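Local structure of Trp Repressor Binding Protein (Bacillus subtilis, 1RLI) at residues K5-I9 against V27-E33; Y36-Y40 against T89-F93; C72-A78 against V115-I121; F109-S114 against F145-S149. The protein is a putative FMN-containing oxidoreductase of the SsuE family that probably uses NADH or NADPH as electron donor. One frame throughout, in Å; residues are numbered along the deposited sequence.

In the fold
All four contacts belong to one flavodoxin-like domain, a mostly parallel sheet between helices. Contact 3 is its buried centre, the pairing of strands 74-80 and 117-124, rich in backbone hydrogen bonds and largely apolar on both faces. Contact 1 adds strand 33-41 to strand 6-10 with two such bonds and is partly buried; I9 N and I76 O, 2.8 Å apart, tie it to contact 3. Contact 2 is also buried, but it sets a helix on strand 33-41 by apolar packing and one water. Contact 4 lies farthest out, its centre about 16 Å from the centre of the chain, and relies on methionines. Contacts 2 and 4 both touch the second subunit.

Contact 1: K5-I9 against V27-E33; sequences KIAVI and VQGFDAE
I6 is the apolar centre. Its side chain, in the mt rotamer, sets CD1 over one face of the F30 ring, a CH-pi contact 3.7 Å from the ring centroid. I6 CG2 lies 3.9 Å from V27 CG1, and I6 CB 4.1 Å from A32 CB. V8 CG2 meets V27 CG1 at 3.6 Å. The chain leaves helix 18-27 through a type II turn from V27 to F30, closed by F30 N to V27 O at 3.1 Å. D31 centres an inverse gamma turn. The chain then runs parallel to strand 6-10, with A7 and E33 paired at 4.3 Å between their CA atoms. E33 N donates to I6 O (2.7 Å), and V8 N to E33 O (2.8 Å). Water 1 accepts from I6 N (3.1 Å) and donates weakly to D31 O (3.2 Å). This is a beta-alpha-beta crossover. The E33 carboxylate turns outward to a salt bridge with R68. The backbone therefore fixes the register, while apolar side chains close the gap between turn and strand.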
loop_
_atom_site.group_PDB
_atom_site.type_symbol
_atom_site.label_atom_id
_atom_site.label_comp_id
_atom_site.label_asym_id
_atom_site.label_seq_id
_atom_site.Cartn_x
_atom_site.Cartn_y
_atom_site.Cartn_z
ATOM N N LYS D 5 -25.690 18.295 -6.816
ATOM C CA LYS D 5 -24.557 18.099 -7.773
ATOM C C LYS D 5 -23.357 17.540 -7.012
ATOM O O LYS D 5 -22.943 16.417 -7.269
ATOM C CB LYS D 5 -24.177 19.422 -8.432
ATOM C CG LYS D 5 -23.771 19.293 -9.901
ATOM C CD LYS D 5 -22.583 18.364 -10.093
ATOM C CE LYS D 5 -22.217 18.236 -11.570
ATOM N NZ LYS D 5 -21.083 17.295 -11.785
ATOM N N ILE D 6 -22.810 18.329 -6.089
ATOM C CA ILE D 6 -21.665 17.909 -5.266
ATOM C C ILE D 6 -22.052 17.729 -3.791
ATOM O O ILE D 6 -22.755 18.560 -3.222
ATOM C CB ILE D 6 -20.526 18.959 -5.260
ATOM C CG1 ILE D 6 -19.955 19.148 -6.661
ATOM C CG2 ILE D 6 -19.419 18.518 -4.311
ATOM C CD1 ILE D 6 -18.949 20.273 -6.740
ATOM N N ALA D 7 -21.564 16.662 -3.165
ATOM C CA ALA D 7 -21.829 16.442 -1.750
ATOM C C ALA D 7 -20.498 16.310 -1.026
ATOM O O ALA D 7 -19.563 15.709 -1.556
ATOM C CB ALA D 7 -22.635 15.159 -1.546
ATOM N N VAL D 8 -20.406 16.914 0.150
ATOM C CA VAL D 8 -19.220 16.775 0.966
ATOM C C VAL D 8 -19.699 15.995 2.172
ATOM O O VAL D 8 -20.600 16.444 2.888
ATOM C CB VAL D 8 -18.650 18.119 1.449
ATOM C CG1 VAL D 8 -17.536 17.850 2.456
ATOM C CG2 VAL D 8 -18.106 18.907 0.289
ATOM N N ILE D 9 -19.124 14.815 2.371
ATOM C CA ILE D 9 -19.481 13.950 3.496
ATOM C C ILE D 9 -18.373 14.143 4.511
ATOM O O ILE D 9 -17.263 13.612 4.365
ATOM C CB ILE D 9 -19.547 12.486 3.043
ATOM C CG1 ILE D 9 -20.616 12.356 1.951
ATOM C CG2 ILE D 9 -19.861 11.581 4.227
ATOM C CD1 ILE D 9 -20.568 11.069 1.228
ATOM N N VAL D 27 -14.687 22.875 -2.503
ATOM C CA VAL D 27 -16.017 23.160 -3.044
ATOM C C VAL D 27 -16.448 24.622 -2.966
ATOM O O VAL D 27 -17.642 24.918 -3.090
ATOM C CB VAL D 27 -17.115 22.331 -2.326
ATOM C CG1 VAL D 27 -16.829 20.845 -2.465
ATOM C CG2 VAL D 27 -17.190 22.731 -0.864
ATOM N N GLN D 28 -15.494 25.525 -2.753
ATOM C CA GLN D 28 -15.794 26.954 -2.656
ATOM C C GLN D 28 -16.663 27.458 -3.817
ATOM O O GLN D 28 -16.363 27.207 -4.987
ATOM C CB GLN D 28 -14.486 27.744 -2.612
ATOM C CG GLN D 28 -14.666 29.231 -2.385
ATOM C CD GLN D 28 -13.342 29.962 -2.294
ATOM O OE1 GLN D 28 -12.515 29.894 -3.210
ATOM N NE2 GLN D 28 -13.131 30.669 -1.188
ATOM N N GLY D 29 -17.754 28.150 -3.494
ATOM C CA GLY D 29 -18.615 28.688 -4.537
ATOM C C GLY D 29 -19.774 27.817 -4.977
ATOM O O GLY D 29 -20.847 28.322 -5.317
ATOM N N PHE D 30 -19.568 26.505 -4.982
ATOM C CA PHE D 30 -20.623 25.576 -5.376
ATOM C C PHE D 30 -21.754 25.525 -4.365
ATOM O O PHE D 30 -21.578 25.867 -3.202
ATOM C CB PHE D 30 -20.055 24.168 -5.537
ATOM C CG PHE D 30 -19.284 23.972 -6.794
ATOM C CD1 PHE D 30 -17.901 23.829 -6.766
ATOM C CD2 PHE D 30 -19.944 23.898 -8.015
ATOM C CE1 PHE D 30 -17.185 23.607 -7.944
ATOM C CE2 PHE D 30 -19.240 23.677 -9.201
ATOM C CZ PHE D 30 -17.852 23.529 -9.158
ATOM N N ASP D 31 -22.935 25.125 -4.819
ATOM C CA ASP D 31 -24.058 24.984 -3.907
ATOM C C ASP D 31 -23.975 23.501 -3.567
ATOM O O ASP D 31 -24.799 22.708 -4.012
ATOM C CB ASP D 31 -25.388 25.302 -4.599
ATOM C CG ASP D 31 -26.586 25.110 -3.672
ATOM O OD1 ASP D 31 -26.397 25.203 -2.440
ATOM O OD2 ASP D 31 -27.712 24.872 -4.166
ATOM N N ALA D 32 -22.961 23.139 -2.788
ATOM C CA ALA D 32 -22.724 21.745 -2.417
ATOM C C ALA D 32 -23.524 21.238 -1.220
ATOM O O ALA D 32 -23.753 21.964 -0.258
ATOM C CB ALA D 32 -21.235 21.538 -2.159
ATOM N N GLU D 33 -23.941 19.980 -1.300
ATOM C CA GLU D 33 -24.689 19.334 -0.226
ATOM C C GLU D 33 -23.673 19.058 0.883
ATOM O O GLU D 33 -22.744 18.273 0.691
ATOM C CB GLU D 33 -25.276 18.015 -0.741
ATOM C CG GLU D 33 -26.377 17.443 0.105
ATOM C CD GLU D 33 -27.582 18.359 0.170
ATOM O OE1 GLU D 33 -28.227 18.588 -0.876
ATOM O OE2 GLU D 33 -27.872 18.855 1.272
HETATM O O HOH W 1 -22.775 21.454 -6.091
#

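Contact 2: Y36-Y40 against T89-F93; sequences YLQKY and TLKLF
This is helix-on-sheet packing in a flavodoxin-like fold. Segment 36-40 is an extended stretch of strand 33-41, broken near L37. Segment 89-93 is a helical turn, with F93 N to T89 O at 3.1 Å. The closest CA atoms are those of L37 and T89, 6.1 Å apart. T89 points toward the strand. Its CB is 3.7 Å from L37 CB, and its CG2 sits 3.7 Å from Q38 O and 3.8 Å from K39 CB. With chi1 near 55° (p), T89 OG1 is turned to a hydrogen bond with S87 OG and to water 2. L90 follows, its CA 3.7 Å from L37 CD1 and its CD1 3.9 Å from the same methyl. L90 packs on F77 and T79 of strand 74-80. K91 points away and L92 sideways; both pack on the second subunit. F93 comes back to the strand one turn after T89, its CB 3.9 Å from L37 CD1, while its ring packs among I65, I66 and I69 of helix 62-70. L37, in the mt rotamer, fills the space between T89, L90 and F93. Water 2 links T89 to the strand backbone, accepting from T89 OG1 (2.7 Å) and donating to L37 O (2.9 Å).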
loop_
_atom_site.group_PDB
_atom_site.type_symbol
_atom_site.label_atom_id
_atom_site.label_comp_id
_atom_site.label_asym_id
_atom_site.label_seq_id
_atom_site.Cartn_x
_atom_site.Cartn_y
_atom_site.Cartn_z
ATOM N N TYR D 36 -22.821 16.163 7.469
ATOM C CA TYR D 36 -21.965 16.028 8.624
ATOM C C TYR D 36 -22.420 14.769 9.327
ATOM O O TYR D 36 -23.613 14.603 9.603
ATOM C CB TYR D 36 -22.109 17.245 9.530
ATOM C CG TYR D 36 -21.857 18.539 8.803
ATOM C CD1 TYR D 36 -22.868 19.146 8.049
ATOM C CD2 TYR D 36 -20.612 19.162 8.858
ATOM C CE1 TYR D 36 -22.641 20.339 7.383
ATOM C CE2 TYR D 36 -20.377 20.360 8.187
ATOM C CZ TYR D 36 -21.396 20.938 7.460
ATOM O OH TYR D 36 -21.181 22.138 6.824
ATOM N N LEU D 37 -21.488 13.861 9.588
ATOM C CA LEU D 37 -21.848 12.621 10.253
ATOM C C LEU D 37 -21.895 12.916 11.747
ATOM O O LEU D 37 -20.895 13.263 12.352
ATOM C CB LEU D 37 -20.817 11.534 9.932
ATOM C CG LEU D 37 -20.757 11.222 8.427
ATOM C CD1 LEU D 37 -19.691 10.168 8.154
ATOM C CD2 LEU D 37 -22.108 10.720 7.943
ATOM N N GLN D 38 -23.080 12.774 12.320
ATOM C CA GLN D 38 -23.315 13.065 13.726
ATOM C C GLN D 38 -22.595 12.135 14.697
ATOM O O GLN D 38 -22.370 10.964 14.401
ATOM C CB GLN D 38 -24.826 13.001 13.982
ATOM C CG GLN D 38 -25.395 14.105 14.858
ATOM C CD GLN D 38 -26.920 14.053 14.931
ATOM O OE1 GLN D 38 -27.557 14.906 15.555
ATOM N NE2 GLN D 38 -27.509 13.049 14.290
ATOM N N LYS D 39 -22.201 12.682 15.848
ATOM C CA LYS D 39 -21.574 11.888 16.900
ATOM C C LYS D 39 -21.970 12.503 18.231
ATOM O O LYS D 39 -22.131 13.723 18.351
ATOM C CB LYS D 39 -20.048 11.801 16.747
ATOM C CG LYS D 39 -19.270 13.087 16.796
ATOM C CD LYS D 39 -17.825 12.808 16.378
ATOM C CE LYS D 39 -16.951 14.043 16.480
ATOM N NZ LYS D 39 -15.592 13.796 15.930
ATOM N N TYR D 40 -22.150 11.637 19.220
ATOM C CA TYR D 40 -22.604 12.041 20.539
ATOM C C TYR D 40 -21.561 11.640 21.586
ATOM O O TYR D 40 -21.001 10.544 21.524
ATOM C CB TYR D 40 -23.937 11.334 20.807
ATOM C CG TYR D 40 -24.779 11.905 21.917
ATOM C CD1 TYR D 40 -25.474 13.102 21.748
ATOM C CD2 TYR D 40 -24.884 11.246 23.142
ATOM C CE1 TYR D 40 -26.256 13.633 22.779
ATOM C CE2 TYR D 40 -25.659 11.767 24.175
ATOM C CZ TYR D 40 -26.338 12.960 23.987
ATOM O OH TYR D 40 -27.074 13.493 25.024
ATOM N N THR D 89 -16.897 7.831 12.698
ATOM C CA THR D 89 -18.163 8.112 12.025
ATOM C C THR D 89 -18.159 7.717 10.555
ATOM O O THR D 89 -19.127 7.140 10.076
ATOM C CB THR D 89 -18.563 9.594 12.133
ATOM O OG1 THR D 89 -17.507 10.423 11.634
ATOM C CG2 THR D 89 -18.851 9.961 13.593
ATOM N N LEU D 90 -17.075 8.000 9.831
ATOM C CA LEU D 90 -17.064 7.644 8.411
ATOM C C LEU D 90 -16.972 6.139 8.222
ATOM O O LEU D 90 -17.559 5.589 7.272
ATOM C CB LEU D 90 -15.917 8.342 7.654
ATOM C CG LEU D 90 -15.915 8.132 6.126
ATOM C CD1 LEU D 90 -17.254 8.601 5.520
ATOM C CD2 LEU D 90 -14.767 8.916 5.485
ATOM N N LYS D 91 -16.253 5.455 9.109
ATOM C CA LYS D 91 -16.125 3.988 9.020
ATOM C C LYS D 91 -17.491 3.307 9.225
ATOM O O LYS D 91 -17.853 2.408 8.464
ATOM C CB LYS D 91 -15.113 3.475 10.056
ATOM C CG LYS D 91 -15.060 1.959 10.236
ATOM C CD LYS D 91 -14.659 1.248 8.959
ATOM C CE LYS D 91 -14.440 -0.245 9.229
ATOM N NZ LYS D 91 -14.315 -0.992 7.943
ATOM N N LEU D 92 -18.270 3.748 10.218
ATOM C CA LEU D 92 -19.576 3.127 10.439
ATOM C C LEU D 92 -20.541 3.477 9.303
ATOM O O LEU D 92 -21.421 2.671 8.948
ATOM C CB LEU D 92 -20.164 3.554 11.801
ATOM C CG LEU D 92 -19.804 2.625 12.976
ATOM C CD1 LEU D 92 -18.275 2.496 13.117
ATOM C CD2 LEU D 92 -20.443 3.158 14.261
ATOM N N PHE D 93 -20.374 4.668 8.719
ATOM C CA PHE D 93 -21.224 5.100 7.600
ATOM C C PHE D 93 -20.967 4.211 6.377
ATOM O O PHE D 93 -21.891 3.637 5.790
ATOM C CB PHE D 93 -20.911 6.554 7.238
ATOM C CG PHE D 93 -21.682 7.050 6.048
ATOM C CD1 PHE D 93 -23.053 7.305 6.147
ATOM C CD2 PHE D 93 -21.044 7.238 4.826
ATOM C CE1 PHE D 93 -23.783 7.748 5.027
ATOM C CE2 PHE D 93 -21.760 7.683 3.698
ATOM C CZ PHE D 93 -23.137 7.939 3.806
HETATM O O HOH W 2 -17.987 13.061 12.203
#

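Contact 3: C72-A78 against V115-I121; sequences CHILIFA and VKQAYVI
Segments 72-78 and 115-121 form parallel strands with an unbroken register from I74 opposite Q117 to A78 opposite I121. The axes approach to 4.6 Å and cross at -21°. Five backbone hydrogen bonds alternate in direction: Q117 N to H73 O (3.0 Å), L75 N to Q117 O (2.8 Å), Y119 N to L75 O (2.9 Å), F77 N to Y119 O (2.9 Å) and I121 N to F77 O (2.9 Å). The amides of I74 and I76 face away and bond to K5 and A7. K116 is buried, and its NZ donates to C72 O at 2.7 Å and to L70 O, so its charge is met by carbonyls. Y119 OH bonds to K179 N. H73, with K5, marks a platinum site. I74 CG2 meets Y119 CE2 and I76 CG2 meets I121 CD1, both at 3.8 Å. On that face, I76 and I121 pack against helix 18-27. On the other face F77 meets F143 of helix 133-146. In the sheet, strand 6-10 borders 74-80 and 149-157 borders 117-124.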
loop_
_atom_site.group_PDB
_atom_site.type_symbol
_atom_site.label_atom_id
_atom_site.label_comp_id
_atom_site.label_asym_id
_atom_site.label_seq_id
_atom_site.Cartn_x
_atom_site.Cartn_y
_atom_site.Cartn_z
ATOM N N CYS D 72 -26.386 13.402 -5.844
ATOM C CA CYS D 72 -25.140 14.073 -6.207
ATOM C C CYS D 72 -24.224 13.232 -7.087
ATOM O O CYS D 72 -24.002 12.040 -6.832
ATOM C CB CYS D 72 -24.396 14.507 -4.937
ATOM S SG CYS D 72 -25.318 15.667 -3.913
ATOM N N HIS D 73 -23.691 13.857 -8.130
ATOM C CA HIS D 73 -22.808 13.153 -9.053
ATOM C C HIS D 73 -21.376 13.064 -8.530
ATOM O O HIS D 73 -20.642 12.128 -8.855
ATOM C CB HIS D 73 -22.790 13.861 -10.413
ATOM C CG HIS D 73 -22.017 13.125 -11.463
ATOM N ND1 HIS D 73 -21.006 13.711 -12.193
ATOM C CD2 HIS D 73 -22.112 11.850 -11.908
ATOM C CE1 HIS D 73 -20.512 12.830 -13.043
ATOM N NE2 HIS D 73 -21.165 11.693 -12.891
ATOM N N ILE D 74 -20.983 14.057 -7.739
ATOM C CA ILE D 74 -19.624 14.102 -7.200
ATOM C C ILE D 74 -19.681 13.978 -5.690
ATOM O O ILE D 74 -20.419 14.707 -5.019
ATOM C CB ILE D 74 -18.922 15.432 -7.550
ATOM C CG1 ILE D 74 -18.715 15.524 -9.068
ATOM C CG2 ILE D 74 -17.595 15.528 -6.803
ATOM C CD1 ILE D 74 -18.256 16.928 -9.541
ATOM N N LEU D 75 -18.906 13.054 -5.145
ATOM C CA LEU D 75 -18.891 12.877 -3.693
ATOM C C LEU D 75 -17.496 13.113 -3.137
ATOM O O LEU D 75 -16.539 12.490 -3.605
ATOM C CB LEU D 75 -19.323 11.459 -3.314
ATOM C CG LEU D 75 -20.670 10.943 -3.825
ATOM C CD1 LEU D 75 -20.912 9.537 -3.230
ATOM C CD2 LEU D 75 -21.780 11.903 -3.428
ATOM N N ILE D 76 -17.389 13.988 -2.134
ATOM C CA ILE D 76 -16.110 14.268 -1.483
ATOM C C ILE D 76 -16.165 13.748 -0.054
ATOM O O ILE D 76 -16.961 14.208 0.756
ATOM C CB ILE D 76 -15.792 15.787 -1.465
ATOM C CG1 ILE D 76 -15.697 16.278 -2.908
ATOM C CG2 ILE D 76 -14.467 16.040 -0.734
ATOM C CD1 ILE D 76 -15.535 17.779 -3.071
ATOM N N PHE D 77 -15.323 12.760 0.238
ATOM C CA PHE D 77 -15.290 12.169 1.576
ATOM C C PHE D 77 -14.186 12.873 2.311
ATOM O O PHE D 77 -13.029 12.777 1.919
ATOM C CB PHE D 77 -14.998 10.676 1.462
ATOM C CG PHE D 77 -16.115 9.901 0.840
ATOM C CD1 PHE D 77 -17.102 9.325 1.629
ATOM C CD2 PHE D 77 -16.214 9.796 -0.546
ATOM C CE1 PHE D 77 -18.174 8.654 1.037
ATOM C CE2 PHE D 77 -17.280 9.130 -1.132
ATOM C CZ PHE D 77 -18.261 8.560 -0.331
ATOM N N ALA D 78 -14.540 13.587 3.373
ATOM C CA ALA D 78 -13.553 14.337 4.143
ATOM C C ALA D 78 -13.418 13.730 5.522
ATOM O O ALA D 78 -14.409 13.571 6.239
ATOM C CB ALA D 78 -13.980 15.802 4.242
ATOM N N VAL D 115 -21.961 5.328 -11.054
ATOM C CA VAL D 115 -21.687 6.390 -12.016
ATOM C C VAL D 115 -21.189 7.662 -11.330
ATOM O O VAL D 115 -20.989 8.687 -11.981
ATOM C CB VAL D 115 -22.934 6.734 -12.907
ATOM C CG1 VAL D 115 -23.342 5.509 -13.711
ATOM C CG2 VAL D 115 -24.087 7.243 -12.059
ATOM N N LYS D 116 -20.950 7.596 -10.022
ATOM C CA LYS D 116 -20.478 8.778 -9.301
ATOM C C LYS D 116 -18.960 8.892 -9.282
ATOM O O LYS D 116 -18.256 7.915 -9.496
ATOM C CB LYS D 116 -21.012 8.779 -7.860
ATOM C CG LYS D 116 -22.547 8.790 -7.789
ATOM C CD LYS D 116 -23.077 8.891 -6.374
ATOM C CE LYS D 116 -24.607 8.715 -6.337
ATOM N NZ LYS D 116 -25.338 9.759 -7.134
ATOM N N GLN D 117 -18.471 10.109 -9.062
ATOM C CA GLN D 117 -17.041 10.389 -8.993
ATOM C C GLN D 117 -16.726 10.655 -7.531
ATOM O O GLN D 117 -17.438 11.415 -6.875
ATOM C CB GLN D 117 -16.699 11.628 -9.822
ATOM C CG GLN D 117 -16.992 11.437 -11.301
ATOM C CD GLN D 117 -16.684 12.668 -12.114
ATOM O OE1 GLN D 117 -17.171 13.760 -11.820
ATOM N NE2 GLN D 117 -15.874 12.501 -13.152
ATOM N N ALA D 118 -15.659 10.041 -7.034
ATOM C CA ALA D 118 -15.291 10.198 -5.630
ATOM C C ALA D 118 -13.940 10.864 -5.433
ATOM O O ALA D 118 -13.022 10.637 -6.212
ATOM C CB ALA D 118 -15.266 8.819 -4.952
ATOM N N TYR D 119 -13.842 11.657 -4.364
ATOM C CA TYR D 119 -12.613 12.354 -3.972
ATOM C C TYR D 119 -12.470 12.162 -2.481
ATOM O O TYR D 119 -13.467 11.951 -1.779
ATOM C CB TYR D 119 -12.701 13.858 -4.215
ATOM C CG TYR D 119 -12.738 14.234 -5.672
ATOM C CD1 TYR D 119 -11.573 14.628 -6.343
ATOM C CD2 TYR D 119 -13.943 14.209 -6.381
ATOM C CE1 TYR D 119 -11.615 14.998 -7.695
ATOM C CE2 TYR D 119 -13.993 14.578 -7.732
ATOM C CZ TYR D 119 -12.827 14.974 -8.375
ATOM O OH TYR D 119 -12.898 15.368 -9.703
ATOM N N VAL D 120 -11.237 12.264 -1.987
ATOM C CA VAL D 120 -10.981 12.112 -0.555
ATOM C C VAL D 120 -10.105 13.251 -0.024
ATOM O O VAL D 120 -9.137 13.640 -0.669
ATOM C CB VAL D 120 -10.239 10.774 -0.250
ATOM C CG1 VAL D 120 -9.813 10.728 1.224
ATOM C CG2 VAL D 120 -11.154 9.563 -0.580
ATOM N N ILE D 121 -10.455 13.776 1.145
ATOM C CA ILE D 121 -9.648 14.802 1.817
ATOM C C ILE D 121 -9.407 14.196 3.203
ATOM O O ILE D 121 -10.367 13.909 3.920
ATOM C CB ILE D 121 -10.407 16.142 1.992
ATOM C CG1 ILE D 121 -10.668 16.771 0.618
ATOM C CG2 ILE D 121 -9.593 17.082 2.866
ATOM C CD1 ILE D 121 -11.565 17.975 0.672
#

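Contact 4: F109-S114 against F145-S149; sequences FKQQMS and FMGMS
A Schellman motif ends helix 133-146 here, and the turn fits against the short helix 109-114 in a flavodoxin-like domain. G147 leaves the helix with phi 76° and psi 10°. Its CA is 4.5 Å from that of S114, the closest CA pair across the segments. An ideal CB on G147 would lie a tight 3.4 Å from S114 CB, so the bare glycine leaves room for the serine. S114 also turns its CA to M146 O at 3.3 Å, a CA-H...O contact. The main bump is M146. Its mmm side chain curls to place CE in the hollow between F109 and M113, 3.7 Å from F109 CE2 and 3.7 Å from M113 CB. W97 of helix 97-100 also touches M113 and M146. M148 forms the second bump. Its CG presses to 3.1 Å from M113 O, and its SD lies 4.1 Å from M113 CE. L75 of the sheet meets both M113 and M148. The flexible methionine chains follow the uneven surface between helix and turn. F145 and M146 also meet W83 of the second subunit. Within helix 109-114, S114 OG donates to Q111 O at 2.6 Å. Water 3 sits between the segments, 2.8 Å from S114 O, and accepts from S149 N at 3.2 Å.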
loop_
_atom_site.group_PDB
_atom_site.type_symbol
_atom_site.label_atom_id
_atom_site.label_comp_id
_atom_site.label_asym_id
_atom_site.label_seq_id
_atom_site.Cartn_x
_atom_site.Cartn_y
_atom_site.Cartn_z
ATOM N N PHE D 109 -29.285 1.286 -5.693
ATOM C CA PHE D 109 -28.118 1.829 -5.006
ATOM C C PHE D 109 -26.781 1.517 -5.672
ATOM O O PHE D 109 -26.000 2.421 -5.948
ATOM C CB PHE D 109 -28.105 1.333 -3.549
ATOM C CG PHE D 109 -27.025 1.954 -2.697
ATOM C CD1 PHE D 109 -27.032 3.327 -2.428
ATOM C CD2 PHE D 109 -26.003 1.165 -2.156
ATOM C CE1 PHE D 109 -26.048 3.909 -1.634
ATOM C CE2 PHE D 109 -25.009 1.749 -1.359
ATOM C CZ PHE D 109 -25.039 3.121 -1.100
ATOM N N LYS D 110 -26.506 0.243 -5.919
ATOM C CA LYS D 110 -25.238 -0.128 -6.532
ATOM C C LYS D 110 -25.050 0.594 -7.867
ATOM O O LYS D 110 -24.027 1.224 -8.092
ATOM C CB LYS D 110 -25.170 -1.645 -6.757
ATOM C CG LYS D 110 -23.757 -2.137 -7.061
ATOM C CD LYS D 110 -23.681 -3.659 -7.167
ATOM C CE LYS D 110 -24.250 -4.175 -8.483
ATOM N NZ LYS D 110 -23.996 -5.635 -8.634
ATOM N N GLN D 111 -26.036 0.493 -8.751
ATOM C CA GLN D 111 -25.941 1.140 -10.062
ATOM C C GLN D 111 -25.783 2.654 -9.931
ATOM O O GLN D 111 -24.924 3.252 -10.593
ATOM C CB GLN D 111 -27.181 0.818 -10.907
ATOM C CG GLN D 111 -27.027 1.068 -12.412
ATOM C CD GLN D 111 -26.798 2.524 -12.757
ATOM O OE1 GLN D 111 -27.567 3.405 -12.356
ATOM N NE2 GLN D 111 -25.737 2.788 -13.515
ATOM N N GLN D 112 -26.603 3.270 -9.083
ATOM C CA GLN D 112 -26.531 4.713 -8.875
ATOM C C GLN D 112 -25.153 5.155 -8.371
ATOM O O GLN D 112 -24.607 6.166 -8.823
ATOM C CB GLN D 112 -27.598 5.170 -7.872
ATOM C CG GLN D 112 -29.021 5.166 -8.398
ATOM C CD GLN D 112 -30.018 5.392 -7.285
ATOM O OE1 GLN D 112 -30.115 4.588 -6.361
ATOM N NE2 GLN D 112 -30.761 6.492 -7.359
ATOM N N MET D 113 -24.587 4.418 -7.419
ATOM C CA MET D 113 -23.271 4.799 -6.913
ATOM C C MET D 113 -22.185 4.596 -7.982
ATOM O O MET D 113 -21.223 5.366 -8.044
ATOM C CB MET D 113 -22.910 3.977 -5.668
ATOM C CG MET D 113 -23.771 4.274 -4.440
ATOM S SD MET D 113 -23.562 5.938 -3.749
ATOM C CE MET D 113 -22.176 5.671 -2.617
ATOM N N SER D 114 -22.357 3.578 -8.828
ATOM C CA SER D 114 -21.367 3.258 -9.859
ATOM C C SER D 114 -21.073 4.347 -10.885
ATOM O O SER D 114 -20.032 4.284 -11.538
ATOM C CB SER D 114 -21.756 1.966 -10.600
ATOM O OG SER D 114 -22.788 2.209 -11.560
ATOM N N PHE D 145 -14.828 -1.223 -5.621
ATOM C CA PHE D 145 -15.852 -2.232 -5.369
ATOM C C PHE D 145 -17.224 -1.702 -5.802
ATOM O O PHE D 145 -18.055 -2.447 -6.338
ATOM C CB PHE D 145 -15.853 -2.587 -3.877
ATOM C CG PHE D 145 -16.936 -3.565 -3.482
ATOM C CD1 PHE D 145 -16.733 -4.938 -3.591
ATOM C CD2 PHE D 145 -18.181 -3.100 -3.060
ATOM C CE1 PHE D 145 -17.771 -5.847 -3.287
ATOM C CE2 PHE D 145 -19.221 -3.992 -2.757
ATOM C CZ PHE D 145 -19.011 -5.368 -2.872
ATOM N N MET D 146 -17.447 -0.411 -5.569
ATOM C CA MET D 146 -18.699 0.248 -5.900
ATOM C C MET D 146 -18.712 0.725 -7.349
ATOM O O MET D 146 -19.728 1.222 -7.818
ATOM C CB MET D 146 -18.940 1.445 -4.971
ATOM C CG MET D 146 -19.133 1.100 -3.496
ATOM S SD MET D 146 -20.573 0.054 -3.136
ATOM C CE MET D 146 -21.963 1.212 -3.399
ATOM N N GLY D 147 -17.592 0.572 -8.047
ATOM C CA GLY D 147 -17.510 1.006 -9.434
ATOM C C GLY D 147 -17.366 2.505 -9.577
ATOM O O GLY D 147 -17.455 3.058 -10.677
ATOM N N MET D 148 -17.134 3.171 -8.457
ATOM C CA MET D 148 -16.976 4.616 -8.426
ATOM C C MET D 148 -15.569 5.024 -8.852
ATOM O O MET D 148 -14.596 4.412 -8.432
ATOM C CB MET D 148 -17.234 5.105 -7.001
ATOM C CG MET D 148 -18.607 4.674 -6.461
ATOM S SD MET D 148 -18.747 4.817 -4.667
ATOM C CE MET D 148 -18.561 6.644 -4.518
ATOM N N SER D 149 -15.467 6.060 -9.679
ATOM C CA SER D 149 -14.165 6.535 -10.120
ATOM C C SER D 149 -13.522 7.390 -9.020
ATOM O O SER D 149 -14.096 8.370 -8.569
ATOM C CB SER D 149 -14.308 7.370 -11.394
ATOM O OG SER D 149 -14.862 6.583 -12.431
HETATM O O HOH W 3 -17.954 6.136 -11.635
#